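PDB 1FNN: CELL division control protein 6 from Pyrobaculum aerophilum, which binds ADP and magnesium in an AAA+ ATPase core and probably takes part in regulating the initiation of DNA replication. Local coordinates for residues S8-S13 against L242-L247; S13-R18 against K57-R62; S191-D196 against G238-A243; D200-R205 against Q221-I226. All coordinates share one frame; numbering follows the deposited sequence.

In the fold
All four contacts touch the same ADP. Contact 2 sets 13-18 against the P-loop helix and meets the diphosphate and magnesium; contact 3 reaches the adenine through Tyr193 and the sugar through Ala240; contact 4 brings Arg205 to the base and the ribose; contact 1 reaches the sugar ring through Ile244. The centres of contacts 3 and 4 lie about 9 Å apart, and both use helix 195-209, whereas contacts 1 and 3 share Leu242 and Ala243 of helix 240-256. Contacts 2 and 4, with centres about 17 Å apart, are joined by a salt bridge from Arg18 NH1 to Asp204 OD2 at 2.6 Å. Lid and ATPase core thus meet around the nucleotide.

Contact 1. Residues S8-S13 against L242-L247; sequences SVFSPS and LAIDIL. With ADP (adenosine-5'-diphosphate), chain D.
Phe10 brings the CD2-CE2 side of its ring to two apolar side chains of helix 240-256, and the packing is concentrated there. CD2 lies 3.8 Å from Ile244 CG2, which approaches obliquely, while CE2 lies 4.0 Å from Leu247 CD2, a methyl near the ring plane at its edge. The ring reaches the helix because CG stands beside the backbone N (chi1 -63°), which brings its end nearer than the CB direction alone would. Ile244 divides its work between its branches: CG2 serves the phenylalanine, and CD1 extends to 3.5 Å from ADP O4'. All three touching residues are buried. By contrast, the residues that flank the buried pair Val9-Phe10 in sequence face solvent more: Ser8 and Pro12 are exposed, Ser11 partly so. There Ser8 O receives both Ser11 N and Ser11 OG, the hydroxyl at 3.0 Å and tilted 18° from the carbonyl plane, which ties the end of the 3-10 turn. Were Phe10 exchanged for alanine, a gap would probably open beside Ile244 CG2 and Leu247 CD2, and the N-terminal segment would be likely to sit less firmly on the helix. The ring also stacks with Tyr248 and touches Leu210; Ile244 in turn packs on Leu202 and Arg205 of helix 195-209, while Leu247 meets Leu220 of helix 217-227.

Contact 2. Residues S13-R18 against K57-R62; sequences SYVPKR and KTVTLR. With MG (magnesium ion), chain C; ADP (adenosine-5'-diphosphate), chain D.
The P-loop helix of the ATPase core, 57-68, is met along its first two turns by the N-terminal segment 13-18, with the nucleotide beside both. The protein-to-protein part is apolar: Pro16 CD comes to 3.9 Å from Val59 CG2, the two side chains crossing at a slant, and Val15 CG2 lies 4.2 Å from Arg62 CB. Pro16 also uses its ring on the base, with CG 3.7 Å from ADP C2. Val59 has CG1 between the backbone N and the carbonyl carbon (chi1 79°), which leaves CG2 for Pro16 and the ribose O2' and turns CG1 toward ADP C8.

Three successive backbone amides grip the phosphates. Lys57 N donates to O2B of ADP at 2.8 Å with an angle of 161° at the hydrogen, Thr58 N to O1B, and Val59 N to O1A at 2.8 Å. The Lys57 chain bends at chi3 and chi4, bringing NZ back to the same O2B at 3.1 Å, and Gly51 O gives this ammonium a second partner. Thr58 OG1 binds magnesium at 2.1 Å; ADP O1B and four waters complete six ligands, and waters 3 and 4 donate onward to O3B and O2A. Asp132 OD2 is hydrogen-bonded to Thr58 OG1 as a second-shell partner. Amides at a helix start, a lysine on the beta-phosphate and a threonine on magnesium together are the hallmark of the Walker A motif of P-loop NTPases.

Contact 3. Residues S191-D196 against G238-A243; sequences SPYTKD and GDARLA. With ADP (adenosine-5'-diphosphate), chain D.
Tyr193 spans from the backbone of Gly238 to the adenine of ADP. Its own N-H donates to Gly238 O at 3.1 Å, with an angle of 164° at the hydrogen, landing on a lone pair in the carbonyl plane. With CG anti to the carbonyl carbon (chi1 -69°), the side chain first skirts the Gly238 carbonyl: CB is 3.8 Å and CD1 3.5 Å from Gly238 O. Farther out, CE1 packs on Ala240 CB at 3.7 Å, and CZ nears the base. At the tip, OH accepts a hydrogen bond from ADP N6 at 3.0 Å and also lies 2.8 Å from ADP N7. Ala240 CB lies between ring and sugar, touching ADP O4' as well.

Gly238 has a positive phi of 90°, and a beta carbon on it would run into Pro192 CB and Tyr193 N, so the close backbone approach depends on glycine. Just beyond it, Asp239 is the N-cap of helix 240-256: its OD1 takes Leu242 N at 3.0 Å from above the carboxylate plane and Arg241 N weakly. Its other oxygen, OD2, forms a salt bridge with Arg52. A valine in place of Tyr193 would probably leave ADP N6 without this acceptor and open a gap beside Ala240 CB. The backbone bond places the residue and packing on Ala240 CB places the ring; the hydroxyl then accepts from the exocyclic N6 amino group, where guanine has a carbonyl, so the contact is consistent with recognition of adenine.

Contact 4. Residues D200-R205 against Q221-I226; sequences DILLDR and QMIADI. With ADP (adenosine-5'-diphosphate), chain D.
A first torsion of -63° and an extended second one (chi2 -177°) let Leu202 send CD1 across to helix 217-227, where Ile223 presents CG2. The two methyls meet at 3.5 Å, and CD1 is 3.7 Å from Ile223 CB; the side chains slant across each other. Ala224 adds a little cover nearby, and the nearest CA atoms of the two segments, those of Leu202 and Ala224, are 8.0 Å apart, a spacing bridged by the Leu202 and Ile223 side chains.

Other residues of 200-205 serve the nucleotide. Arg205 bends at chi2 (-71°), and its NH2 donates to ADP O2' and ADP N3, each at 2.9 Å, both met at the edge of the guanidinium. Val9 O takes NH1, and Tyr14 and Pro16 pack against the Arg205 side chain. Ile201 CD1 meets the adenine at 3.6 Å from ADP C6.

Helix 195-209 therefore joins apolar lid packing, which Ile244 and Leu247 of helix 240-256 extend, to polar recognition: one nitrogen bridges base and ribose, so the pair of bonds is likely to suit only a limited range of base-to-ribose orientations.

Contact 1. Residues S8-S13 against L242-L247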
# COMPACT_ATOMS: atom_id res chain seq x y z
N SER A 8 -16.25 -3.15 7.87
CA SER A 8 -15.47 -4.30 7.43
C SER A 8 -14.77 -3.98 6.12
O SER A 8 -13.72 -4.55 5.76
CB SER A 8 -16.36 -5.56 7.26
OG SER A 8 -17.17 -5.37 6.10
N VAL A 9 -15.31 -3.07 5.33
CA VAL A 9 -14.75 -2.59 4.08
C VAL A 9 -13.38 -1.90 4.27
O VAL A 9 -12.51 -1.97 3.39
CB VAL A 9 -15.77 -1.60 3.48
CG1 VAL A 9 -15.18 -0.73 2.39
CG2 VAL A 9 -16.99 -2.36 2.99
N PHE A 10 -13.03 -1.54 5.48
CA PHE A 10 -11.76 -0.93 5.85
C PHE A 10 -10.81 -1.88 6.53
O PHE A 10 -9.66 -1.51 6.84
CB PHE A 10 -12.05 0.29 6.78
CG PHE A 10 -12.84 1.26 5.93
CD1 PHE A 10 -14.22 1.33 6.03
CD2 PHE A 10 -12.18 2.08 5.02
CE1 PHE A 10 -14.93 2.21 5.25
CE2 PHE A 10 -12.90 2.97 4.24
CZ PHE A 10 -14.28 3.03 4.35
N SER A 11 -11.21 -3.16 6.73
CA SER A 11 -10.20 -4.00 7.41
C SER A 11 -9.26 -4.59 6.38
O SER A 11 -9.58 -4.79 5.21
CB SER A 11 -10.82 -5.14 8.24
OG SER A 11 -11.55 -5.90 7.30
N PRO A 12 -8.05 -4.91 6.84
CA PRO A 12 -7.00 -5.50 6.05
C PRO A 12 -7.41 -6.72 5.25
O PRO A 12 -6.93 -6.91 4.14
CB PRO A 12 -5.96 -5.97 7.08
CG PRO A 12 -6.14 -5.00 8.21
CD PRO A 12 -7.64 -4.77 8.27
N SER A 13 -8.29 -7.52 5.84
CA SER A 13 -8.70 -8.78 5.26
C SER A 13 -9.81 -8.64 4.24
O SER A 13 -9.99 -9.58 3.46
CB SER A 13 -9.10 -9.75 6.38
OG SER A 13 -10.39 -9.43 6.86
N LEU A 242 -2.04 2.31 3.43
CA LEU A 242 -1.97 3.60 4.12
C LEU A 242 -3.10 4.49 3.69
O LEU A 242 -3.68 5.15 4.55
CB LEU A 242 -0.61 4.25 3.74
CG LEU A 242 -0.33 5.63 4.31
CD1 LEU A 242 -0.32 5.57 5.83
CD2 LEU A 242 1.01 6.15 3.72
N ALA A 243 -3.39 4.60 2.39
CA ALA A 243 -4.45 5.47 1.93
C ALA A 243 -5.79 5.04 2.51
O ALA A 243 -6.56 5.88 2.99
CB ALA A 243 -4.51 5.57 0.41
N ILE A 244 -6.06 3.72 2.50
CA ILE A 244 -7.36 3.27 3.07
C ILE A 244 -7.41 3.49 4.56
O ILE A 244 -8.41 3.86 5.18
CB ILE A 244 -7.56 1.76 2.70
CG1 ILE A 244 -7.68 1.63 1.18
CG2 ILE A 244 -8.79 1.24 3.45
CD1 ILE A 244 -7.45 0.22 0.60
N ASP A 245 -6.30 3.30 5.27
CA ASP A 245 -6.22 3.53 6.70
C ASP A 245 -6.51 5.01 7.00
O ASP A 245 -7.31 5.32 7.88
CB ASP A 245 -4.82 3.11 7.14
CG ASP A 245 -4.43 3.17 8.58
OD1 ASP A 245 -5.25 3.33 9.48
OD2 ASP A 245 -3.23 3.07 8.93
N ILE A 246 -5.98 5.92 6.16
CA ILE A 246 -6.27 7.34 6.40
C ILE A 246 -7.72 7.66 6.15
O ILE A 246 -8.30 8.45 6.91
CB ILE A 246 -5.32 8.25 5.54
CG1 ILE A 246 -3.90 8.16 6.14
CG2 ILE A 246 -5.89 9.67 5.52
CD1 ILE A 246 -2.84 8.68 5.13
N LEU A 247 -8.33 7.15 5.08
CA LEU A 247 -9.74 7.38 4.82
C LEU A 247 -10.63 6.94 6.00
O LEU A 247 -11.49 7.68 6.51
CB LEU A 247 -10.21 6.67 3.54
CG LEU A 247 -11.68 6.70 3.17
CD1 LEU A 247 -12.23 8.14 3.09
CD2 LEU A 247 -11.96 6.05 1.81
PB ADP D . 0.54 -5.87 -0.35
O1B ADP D . 0.65 -7.37 -0.08
O2B ADP D . 1.03 -5.49 -1.63
O3B ADP D . 1.36 -5.33 0.73
PA ADP D . -2.26 -5.56 -0.06
O1A ADP D . -2.67 -6.65 -0.97
O2A ADP D . -2.45 -5.94 1.34
O3A ADP D . -0.82 -5.14 -0.34
O5' ADP D . -3.18 -4.22 -0.29
C5' ADP D . -3.11 -3.26 0.75
C4' ADP D . -4.55 -2.77 0.97
O4' ADP D . -5.00 -2.16 -0.22
C3' ADP D . -5.56 -3.87 1.27
O3' ADP D . -6.57 -3.33 2.10
C2' ADP D . -6.00 -4.20 -0.11
O2' ADP D . -7.28 -4.83 -0.14
C1' ADP D . -6.11 -2.80 -0.73
N9 ADP D . -5.88 -2.92 -2.11
C8 ADP D . -4.66 -3.01 -2.72
N7 ADP D . -4.67 -2.85 -4.01
C5 ADP D . -6.01 -2.63 -4.27
C6 ADP D . -6.70 -2.41 -5.47
N6 ADP D . -6.08 -2.41 -6.64
N1 ADP D . -8.03 -2.26 -5.42
C2 ADP D . -8.63 -2.31 -4.24
N3 ADP D . -8.11 -2.51 -3.04
C4 ADP D . -6.76 -2.67 -3.13

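Contact 2. Residues S13-R18 against K57-R62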
# COMPACT_ATOMS: atom_id res chain seq x y z
N SER A 13 -8.29 -7.52 5.84
CA SER A 13 -8.70 -8.78 5.26
C SER A 13 -9.81 -8.64 4.24
O SER A 13 -9.99 -9.58 3.46
CB SER A 13 -9.10 -9.75 6.38
OG SER A 13 -10.39 -9.43 6.86
N TYR A 14 -10.48 -7.48 4.15
CA TYR A 14 -11.51 -7.31 3.13
C TYR A 14 -10.94 -7.43 1.73
O TYR A 14 -9.94 -6.78 1.35
CB TYR A 14 -12.14 -5.93 3.30
CG TYR A 14 -13.23 -5.57 2.34
CD1 TYR A 14 -14.53 -6.06 2.58
CD2 TYR A 14 -13.01 -4.77 1.23
CE1 TYR A 14 -15.54 -5.74 1.69
CE2 TYR A 14 -14.03 -4.45 0.35
CZ TYR A 14 -15.31 -4.96 0.61
OH TYR A 14 -16.33 -4.64 -0.26
N VAL A 15 -11.64 -8.16 0.88
CA VAL A 15 -11.28 -8.40 -0.52
C VAL A 15 -12.37 -7.74 -1.34
O VAL A 15 -13.52 -8.14 -1.23
CB VAL A 15 -11.21 -9.90 -0.90
CG1 VAL A 15 -10.93 -10.05 -2.40
CG2 VAL A 15 -10.13 -10.63 -0.11
N PRO A 16 -12.09 -6.62 -2.01
CA PRO A 16 -13.13 -5.87 -2.69
C PRO A 16 -13.59 -6.63 -3.92
O PRO A 16 -12.89 -7.51 -4.42
CB PRO A 16 -12.47 -4.52 -2.99
CG PRO A 16 -11.01 -4.83 -3.00
CD PRO A 16 -10.73 -6.02 -2.12
N LYS A 17 -14.72 -6.22 -4.48
CA LYS A 17 -15.25 -6.83 -5.69
C LYS A 17 -14.32 -6.62 -6.87
O LYS A 17 -14.30 -7.41 -7.80
CB LYS A 17 -16.62 -6.23 -6.04
CG LYS A 17 -17.29 -6.85 -7.26
CD LYS A 17 -18.78 -6.55 -7.24
CE LYS A 17 -19.46 -6.92 -8.55
NZ LYS A 17 -20.76 -6.20 -8.71
N ARG A 18 -13.83 -5.37 -7.00
CA ARG A 18 -12.90 -5.13 -8.09
C ARG A 18 -11.58 -4.60 -7.54
O ARG A 18 -11.43 -4.12 -6.40
CB ARG A 18 -13.56 -4.27 -9.17
CG ARG A 18 -14.31 -3.08 -8.58
CD ARG A 18 -15.76 -3.07 -9.04
NE ARG A 18 -16.65 -2.72 -7.92
CZ ARG A 18 -16.89 -1.50 -7.49
NH1 ARG A 18 -16.32 -0.45 -8.07
NH2 ARG A 18 -17.71 -1.33 -6.47
N LYS A 57 -0.25 -6.94 -3.68
CA LYS A 57 0.26 -8.28 -3.99
C LYS A 57 -0.65 -9.35 -3.34
O LYS A 57 -1.17 -10.21 -4.02
CB LYS A 57 1.71 -8.41 -3.57
CG LYS A 57 2.68 -7.34 -4.16
CD LYS A 57 4.11 -7.56 -3.69
CE LYS A 57 4.29 -7.46 -2.16
NZ LYS A 57 4.03 -6.05 -1.75
N THR A 58 -0.89 -9.26 -2.04
CA THR A 58 -1.69 -10.25 -1.31
C THR A 58 -3.12 -10.23 -1.79
O THR A 58 -3.70 -11.30 -2.07
CB THR A 58 -1.69 -9.96 0.21
OG1 THR A 58 -0.33 -10.13 0.63
CG2 THR A 58 -2.59 -10.94 0.99
N VAL A 59 -3.67 -9.02 -1.96
CA VAL A 59 -5.07 -8.95 -2.38
C VAL A 59 -5.24 -9.54 -3.78
O VAL A 59 -6.29 -10.15 -4.05
CB VAL A 59 -5.72 -7.56 -2.30
CG1 VAL A 59 -5.37 -6.62 -3.44
CG2 VAL A 59 -7.24 -7.73 -2.21
N THR A 60 -4.29 -9.28 -4.66
CA THR A 60 -4.38 -9.80 -6.04
C THR A 60 -4.39 -11.34 -6.07
O THR A 60 -5.21 -11.99 -6.73
CB THR A 60 -3.24 -9.21 -6.90
OG1 THR A 60 -3.57 -7.80 -7.08
CG2 THR A 60 -3.19 -9.91 -8.26
N LEU A 61 -3.51 -11.93 -5.30
CA LEU A 61 -3.46 -13.38 -5.13
C LEU A 61 -4.73 -13.95 -4.48
O LEU A 61 -5.28 -14.97 -4.88
CB LEU A 61 -2.32 -13.63 -4.15
CG LEU A 61 -0.98 -14.09 -4.63
CD1 LEU A 61 -0.07 -14.06 -3.40
CD2 LEU A 61 -1.13 -15.45 -5.31
N ARG A 62 -5.30 -13.24 -3.48
CA ARG A 62 -6.52 -13.69 -2.85
C ARG A 62 -7.67 -13.64 -3.84
O ARG A 62 -8.57 -14.50 -3.84
CB ARG A 62 -6.86 -12.89 -1.56
CG ARG A 62 -5.82 -13.29 -0.48
CD ARG A 62 -6.42 -13.04 0.88
NE ARG A 62 -5.66 -13.48 2.00
CZ ARG A 62 -5.37 -14.64 2.56
NH1 ARG A 62 -5.79 -15.83 2.12
NH2 ARG A 62 -4.60 -14.64 3.65
MG MG C . 0.89 -8.56 1.35
PB ADP D . 0.54 -5.87 -0.35
O1B ADP D . 0.65 -7.37 -0.08
O2B ADP D . 1.03 -5.49 -1.63
O3B ADP D . 1.36 -5.33 0.73
PA ADP D . -2.26 -5.56 -0.06
O1A ADP D . -2.67 -6.65 -0.97
O2A ADP D . -2.45 -5.94 1.34
O3A ADP D . -0.82 -5.14 -0.34
O5' ADP D . -3.18 -4.22 -0.29
C5' ADP D . -3.11 -3.26 0.75
C4' ADP D . -4.55 -2.77 0.97
O4' ADP D . -5.00 -2.16 -0.22
C3' ADP D . -5.56 -3.87 1.27
O3' ADP D . -6.57 -3.33 2.10
C2' ADP D . -6.00 -4.20 -0.11
O2' ADP D . -7.28 -4.83 -0.14
C1' ADP D . -6.11 -2.80 -0.73
N9 ADP D . -5.88 -2.92 -2.11
C8 ADP D . -4.66 -3.01 -2.72
N7 ADP D . -4.67 -2.85 -4.01
C5 ADP D . -6.01 -2.63 -4.27
C6 ADP D . -6.70 -2.41 -5.47
N6 ADP D . -6.08 -2.41 -6.64
N1 ADP D . -8.03 -2.26 -5.42
C2 ADP D . -8.63 -2.31 -4.24
N3 ADP D . -8.11 -2.51 -3.04
C4 ADP D . -6.76 -2.67 -3.13
O HOH W 1 2.53 -9.47 0.48
O HOH W 2 1.15 -9.67 3.09
O HOH W 3 2.24 -7.11 2.35
O HOH W 4 -0.83 -7.91 2.59

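Contact 3. Residues S191-D196 against G238-A243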
# COMPACT_ATOMS: atom_id res chain seq x y z
N SER A 191 3.66 -2.03 -9.28
CA SER A 191 4.35 -0.74 -9.06
C SER A 191 3.54 0.15 -8.12
O SER A 191 2.40 -0.16 -7.81
CB SER A 191 4.50 -0.06 -10.43
OG SER A 191 3.21 0.46 -10.70
N PRO A 192 4.23 1.08 -7.45
CA PRO A 192 3.59 1.96 -6.49
C PRO A 192 2.37 2.56 -7.17
O PRO A 192 2.46 2.83 -8.38
CB PRO A 192 4.68 3.00 -6.19
CG PRO A 192 5.96 2.23 -6.42
CD PRO A 192 5.66 1.45 -7.70
N TYR A 193 1.25 2.68 -6.46
CA TYR A 193 0.10 3.27 -7.13
C TYR A 193 0.32 4.80 -7.28
O TYR A 193 0.82 5.45 -6.35
CB TYR A 193 -1.18 3.10 -6.34
CG TYR A 193 -1.68 1.66 -6.27
CD1 TYR A 193 -1.62 0.91 -5.10
CD2 TYR A 193 -2.22 1.08 -7.41
CE1 TYR A 193 -2.09 -0.41 -5.05
CE2 TYR A 193 -2.70 -0.23 -7.38
CZ TYR A 193 -2.62 -0.95 -6.20
OH TYR A 193 -3.10 -2.25 -6.23
N THR A 194 -0.24 5.32 -8.35
CA THR A 194 -0.16 6.77 -8.55
C THR A 194 -1.31 7.40 -7.78
O THR A 194 -2.24 6.73 -7.26
CB THR A 194 -0.33 7.11 -10.04
OG1 THR A 194 -1.65 6.66 -10.39
CG2 THR A 194 0.67 6.43 -10.96
N LYS A 195 -1.37 8.73 -7.89
CA LYS A 195 -2.41 9.45 -7.19
C LYS A 195 -3.78 9.14 -7.73
O LYS A 195 -4.77 9.12 -6.96
CB LYS A 195 -2.13 10.97 -7.24
CG LYS A 195 -0.90 11.26 -6.40
CD LYS A 195 -0.44 12.74 -6.58
CE LYS A 195 0.66 12.94 -5.53
NZ LYS A 195 1.02 14.38 -5.33
N ASP A 196 -3.91 9.12 -9.06
CA ASP A 196 -5.20 8.83 -9.64
C ASP A 196 -5.61 7.37 -9.29
O ASP A 196 -6.78 7.16 -9.04
CB ASP A 196 -5.15 9.01 -11.16
CG ASP A 196 -4.50 10.39 -11.39
OD1 ASP A 196 -3.25 10.42 -11.50
OD2 ASP A 196 -5.30 11.34 -11.43
N GLY A 238 2.74 5.43 -2.73
CA GLY A 238 1.98 4.52 -3.57
C GLY A 238 1.34 3.37 -2.77
O GLY A 238 1.11 2.32 -3.35
N ASP A 239 1.32 3.46 -1.46
CA ASP A 239 0.81 2.42 -0.57
C ASP A 239 -0.69 2.51 -0.35
O ASP A 239 -1.21 3.44 0.29
CB ASP A 239 1.58 2.53 0.75
CG ASP A 239 1.24 1.47 1.77
OD1 ASP A 239 0.09 0.95 1.74
OD2 ASP A 239 2.11 1.15 2.59
N ALA A 240 -1.47 1.57 -0.91
CA ALA A 240 -2.92 1.61 -0.78
C ALA A 240 -3.40 1.28 0.62
O ALA A 240 -4.47 1.74 1.05
CB ALA A 240 -3.57 0.64 -1.77
N ARG A 241 -2.62 0.52 1.36
CA ARG A 241 -3.03 0.23 2.75
C ARG A 241 -3.14 1.54 3.52
O ARG A 241 -4.01 1.82 4.37
CB ARG A 241 -2.01 -0.71 3.39
CG ARG A 241 -2.49 -1.20 4.75
CD ARG A 241 -1.41 -1.80 5.61
NE ARG A 241 -0.35 -0.89 5.98
CZ ARG A 241 -0.35 0.21 6.72
NH1 ARG A 241 -1.42 0.72 7.32
NH2 ARG A 241 0.81 0.83 6.87
N LEU A 242 -2.04 2.31 3.43
CA LEU A 242 -1.97 3.60 4.12
C LEU A 242 -3.10 4.49 3.69
O LEU A 242 -3.68 5.15 4.55
CB LEU A 242 -0.61 4.25 3.74
CG LEU A 242 -0.33 5.63 4.31
CD1 LEU A 242 -0.32 5.57 5.83
CD2 LEU A 242 1.01 6.15 3.72
N ALA A 243 -3.39 4.60 2.39
CA ALA A 243 -4.45 5.47 1.93
C ALA A 243 -5.79 5.04 2.51
O ALA A 243 -6.56 5.88 2.99
CB ALA A 243 -4.51 5.57 0.41
PB ADP D . 0.54 -5.87 -0.35
O1B ADP D . 0.65 -7.37 -0.08
O2B ADP D . 1.03 -5.49 -1.63
O3B ADP D . 1.36 -5.33 0.73
PA ADP D . -2.26 -5.56 -0.06
O1A ADP D . -2.67 -6.65 -0.97
O2A ADP D . -2.45 -5.94 1.34
O3A ADP D . -0.82 -5.14 -0.34
O5' ADP D . -3.18 -4.22 -0.29
C5' ADP D . -3.11 -3.26 0.75
C4' ADP D . -4.55 -2.77 0.97
O4' ADP D . -5.00 -2.16 -0.22
C3' ADP D . -5.56 -3.87 1.27
O3' ADP D . -6.57 -3.33 2.10
C2' ADP D . -6.00 -4.20 -0.11
O2' ADP D . -7.28 -4.83 -0.14
C1' ADP D . -6.11 -2.80 -0.73
N9 ADP D . -5.88 -2.92 -2.11
C8 ADP D . -4.66 -3.01 -2.72
N7 ADP D . -4.67 -2.85 -4.01
C5 ADP D . -6.01 -2.63 -4.27
C6 ADP D . -6.70 -2.41 -5.47
N6 ADP D . -6.08 -2.41 -6.64
N1 ADP D . -8.03 -2.26 -5.42
C2 ADP D . -8.63 -2.31 -4.24
N3 ADP D . -8.11 -2.51 -3.04
C4 ADP D . -6.76 -2.67 -3.13

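Contact 4. Residues D200-R205 against Q221-I226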
# COMPACT_ATOMS: atom_id res chain seq x y z
N ASP A 200 -8.96 6.06 -7.26
CA ASP A 200 -10.00 5.09 -7.72
C ASP A 200 -10.24 4.01 -6.66
O ASP A 200 -11.35 3.53 -6.46
CB ASP A 200 -9.60 4.47 -9.03
CG ASP A 200 -9.49 5.43 -10.21
OD1 ASP A 200 -10.23 6.43 -10.26
OD2 ASP A 200 -8.65 5.15 -11.07
N ILE A 201 -9.19 3.51 -6.04
CA ILE A 201 -9.30 2.55 -4.95
C ILE A 201 -10.15 3.12 -3.82
O ILE A 201 -11.07 2.47 -3.28
CB ILE A 201 -7.93 2.16 -4.45
CG1 ILE A 201 -7.21 1.42 -5.60
CG2 ILE A 201 -7.99 1.31 -3.16
CD1 ILE A 201 -5.75 1.10 -5.29
N LEU A 202 -9.78 4.33 -3.36
CA LEU A 202 -10.54 4.95 -2.28
C LEU A 202 -11.98 5.23 -2.64
O LEU A 202 -12.87 5.09 -1.78
CB LEU A 202 -9.90 6.26 -1.81
CG LEU A 202 -8.50 6.18 -1.21
CD1 LEU A 202 -8.02 7.57 -0.73
CD2 LEU A 202 -8.49 5.28 0.01
N LEU A 203 -12.30 5.59 -3.88
CA LEU A 203 -13.70 5.86 -4.19
C LEU A 203 -14.52 4.56 -4.03
O LEU A 203 -15.69 4.57 -3.62
CB LEU A 203 -13.75 6.41 -5.62
CG LEU A 203 -15.15 6.80 -6.11
CD1 LEU A 203 -15.80 7.80 -5.16
CD2 LEU A 203 -15.12 7.33 -7.53
N ASP A 204 -13.94 3.45 -4.50
CA ASP A 204 -14.60 2.14 -4.31
C ASP A 204 -14.87 1.89 -2.84
O ASP A 204 -15.99 1.47 -2.45
CB ASP A 204 -13.73 1.04 -4.94
CG ASP A 204 -13.99 0.80 -6.40
OD1 ASP A 204 -13.34 -0.06 -7.03
OD2 ASP A 204 -14.86 1.47 -7.00
N ARG A 205 -13.86 2.02 -1.95
CA ARG A 205 -14.06 1.84 -0.54
C ARG A 205 -15.11 2.78 0.03
O ARG A 205 -15.93 2.38 0.90
CB ARG A 205 -12.76 1.99 0.30
CG ARG A 205 -11.63 1.04 -0.18
CD ARG A 205 -12.01 -0.43 0.21
NE ARG A 205 -11.03 -1.31 -0.47
CZ ARG A 205 -10.28 -2.17 0.20
NH1 ARG A 205 -10.37 -2.30 1.51
NH2 ARG A 205 -9.43 -2.91 -0.50
N GLN A 221 -9.42 12.98 -3.06
CA GLN A 221 -8.25 13.47 -3.80
C GLN A 221 -7.12 13.97 -2.88
O GLN A 221 -5.95 13.65 -3.13
CB GLN A 221 -8.61 14.57 -4.80
CG GLN A 221 -9.33 14.18 -6.06
CD GLN A 221 -9.98 15.37 -6.74
OE1 GLN A 221 -10.18 16.44 -6.14
NE2 GLN A 221 -10.34 15.24 -8.01
N MET A 222 -7.50 14.57 -1.77
CA MET A 222 -6.53 15.02 -0.74
C MET A 222 -5.72 13.90 -0.16
O MET A 222 -4.47 13.91 -0.01
CB MET A 222 -7.35 15.79 0.29
CG MET A 222 -6.60 16.30 1.52
SD MET A 222 -7.71 17.06 2.73
CE MET A 222 -6.60 17.37 4.09
N ILE A 223 -6.45 12.79 0.19
CA ILE A 223 -5.77 11.62 0.72
C ILE A 223 -4.90 10.98 -0.35
O ILE A 223 -3.79 10.57 -0.07
CB ILE A 223 -6.81 10.54 1.21
CG1 ILE A 223 -7.67 11.15 2.29
CG2 ILE A 223 -6.03 9.30 1.64
CD1 ILE A 223 -8.79 10.27 2.87
N ALA A 224 -5.38 10.92 -1.60
CA ALA A 224 -4.60 10.36 -2.69
C ALA A 224 -3.34 11.20 -3.03
O ALA A 224 -2.28 10.66 -3.31
CB ALA A 224 -5.50 10.37 -3.94
N ASP A 225 -3.45 12.50 -2.81
CA ASP A 225 -2.33 13.43 -2.99
C ASP A 225 -1.29 13.23 -1.92
O ASP A 225 -0.10 13.38 -2.19
CB ASP A 225 -2.77 14.91 -3.04
CG ASP A 225 -3.37 15.18 -4.41
OD1 ASP A 225 -3.07 14.35 -5.29
OD2 ASP A 225 -4.10 16.16 -4.59
N ILE A 226 -1.70 12.79 -0.72
CA ILE A 226 -0.74 12.52 0.34
C ILE A 226 -0.02 11.20 0.09
O ILE A 226 1.02 10.97 0.71
CB ILE A 226 -1.47 12.37 1.70
CG1 ILE A 226 -2.24 13.63 2.12
CG2 ILE A 226 -0.53 12.00 2.82
CD1 ILE A 226 -3.12 13.32 3.33
PB ADP D . 0.54 -5.87 -0.35
O1B ADP D . 0.65 -7.37 -0.08
O2B ADP D . 1.03 -5.49 -1.63
O3B ADP D . 1.36 -5.33 0.73
PA ADP D . -2.26 -5.56 -0.06
O1A ADP D . -2.67 -6.65 -0.97
O2A ADP D . -2.45 -5.94 1.34
O3A ADP D . -0.82 -5.14 -0.34
O5' ADP D . -3.18 -4.22 -0.29
C5' ADP D . -3.11 -3.26 0.75
C4' ADP D . -4.55 -2.77 0.97
O4' ADP D . -5.00 -2.16 -0.22
C3' ADP D . -5.56 -3.87 1.27
O3' ADP D . -6.57 -3.33 2.10
C2' ADP D . -6.00 -4.20 -0.11
O2' ADP D . -7.28 -4.83 -0.14
C1' ADP D . -6.11 -2.80 -0.73
N9 ADP D . -5.88 -2.92 -2.11
C8 ADP D . -4.66 -3.01 -2.72
N7 ADP D . -4.67 -2.85 -4.01
C5 ADP D . -6.01 -2.63 -4.27
C6 ADP D . -6.70 -2.41 -5.47
N6 ADP D . -6.08 -2.41 -6.64
N1 ADP D . -8.03 -2.26 -5.42
C2 ADP D . -8.63 -2.31 -4.24
N3 ADP D . -8.11 -2.51 -3.04
C4 ADP D . -6.76 -2.67 -3.13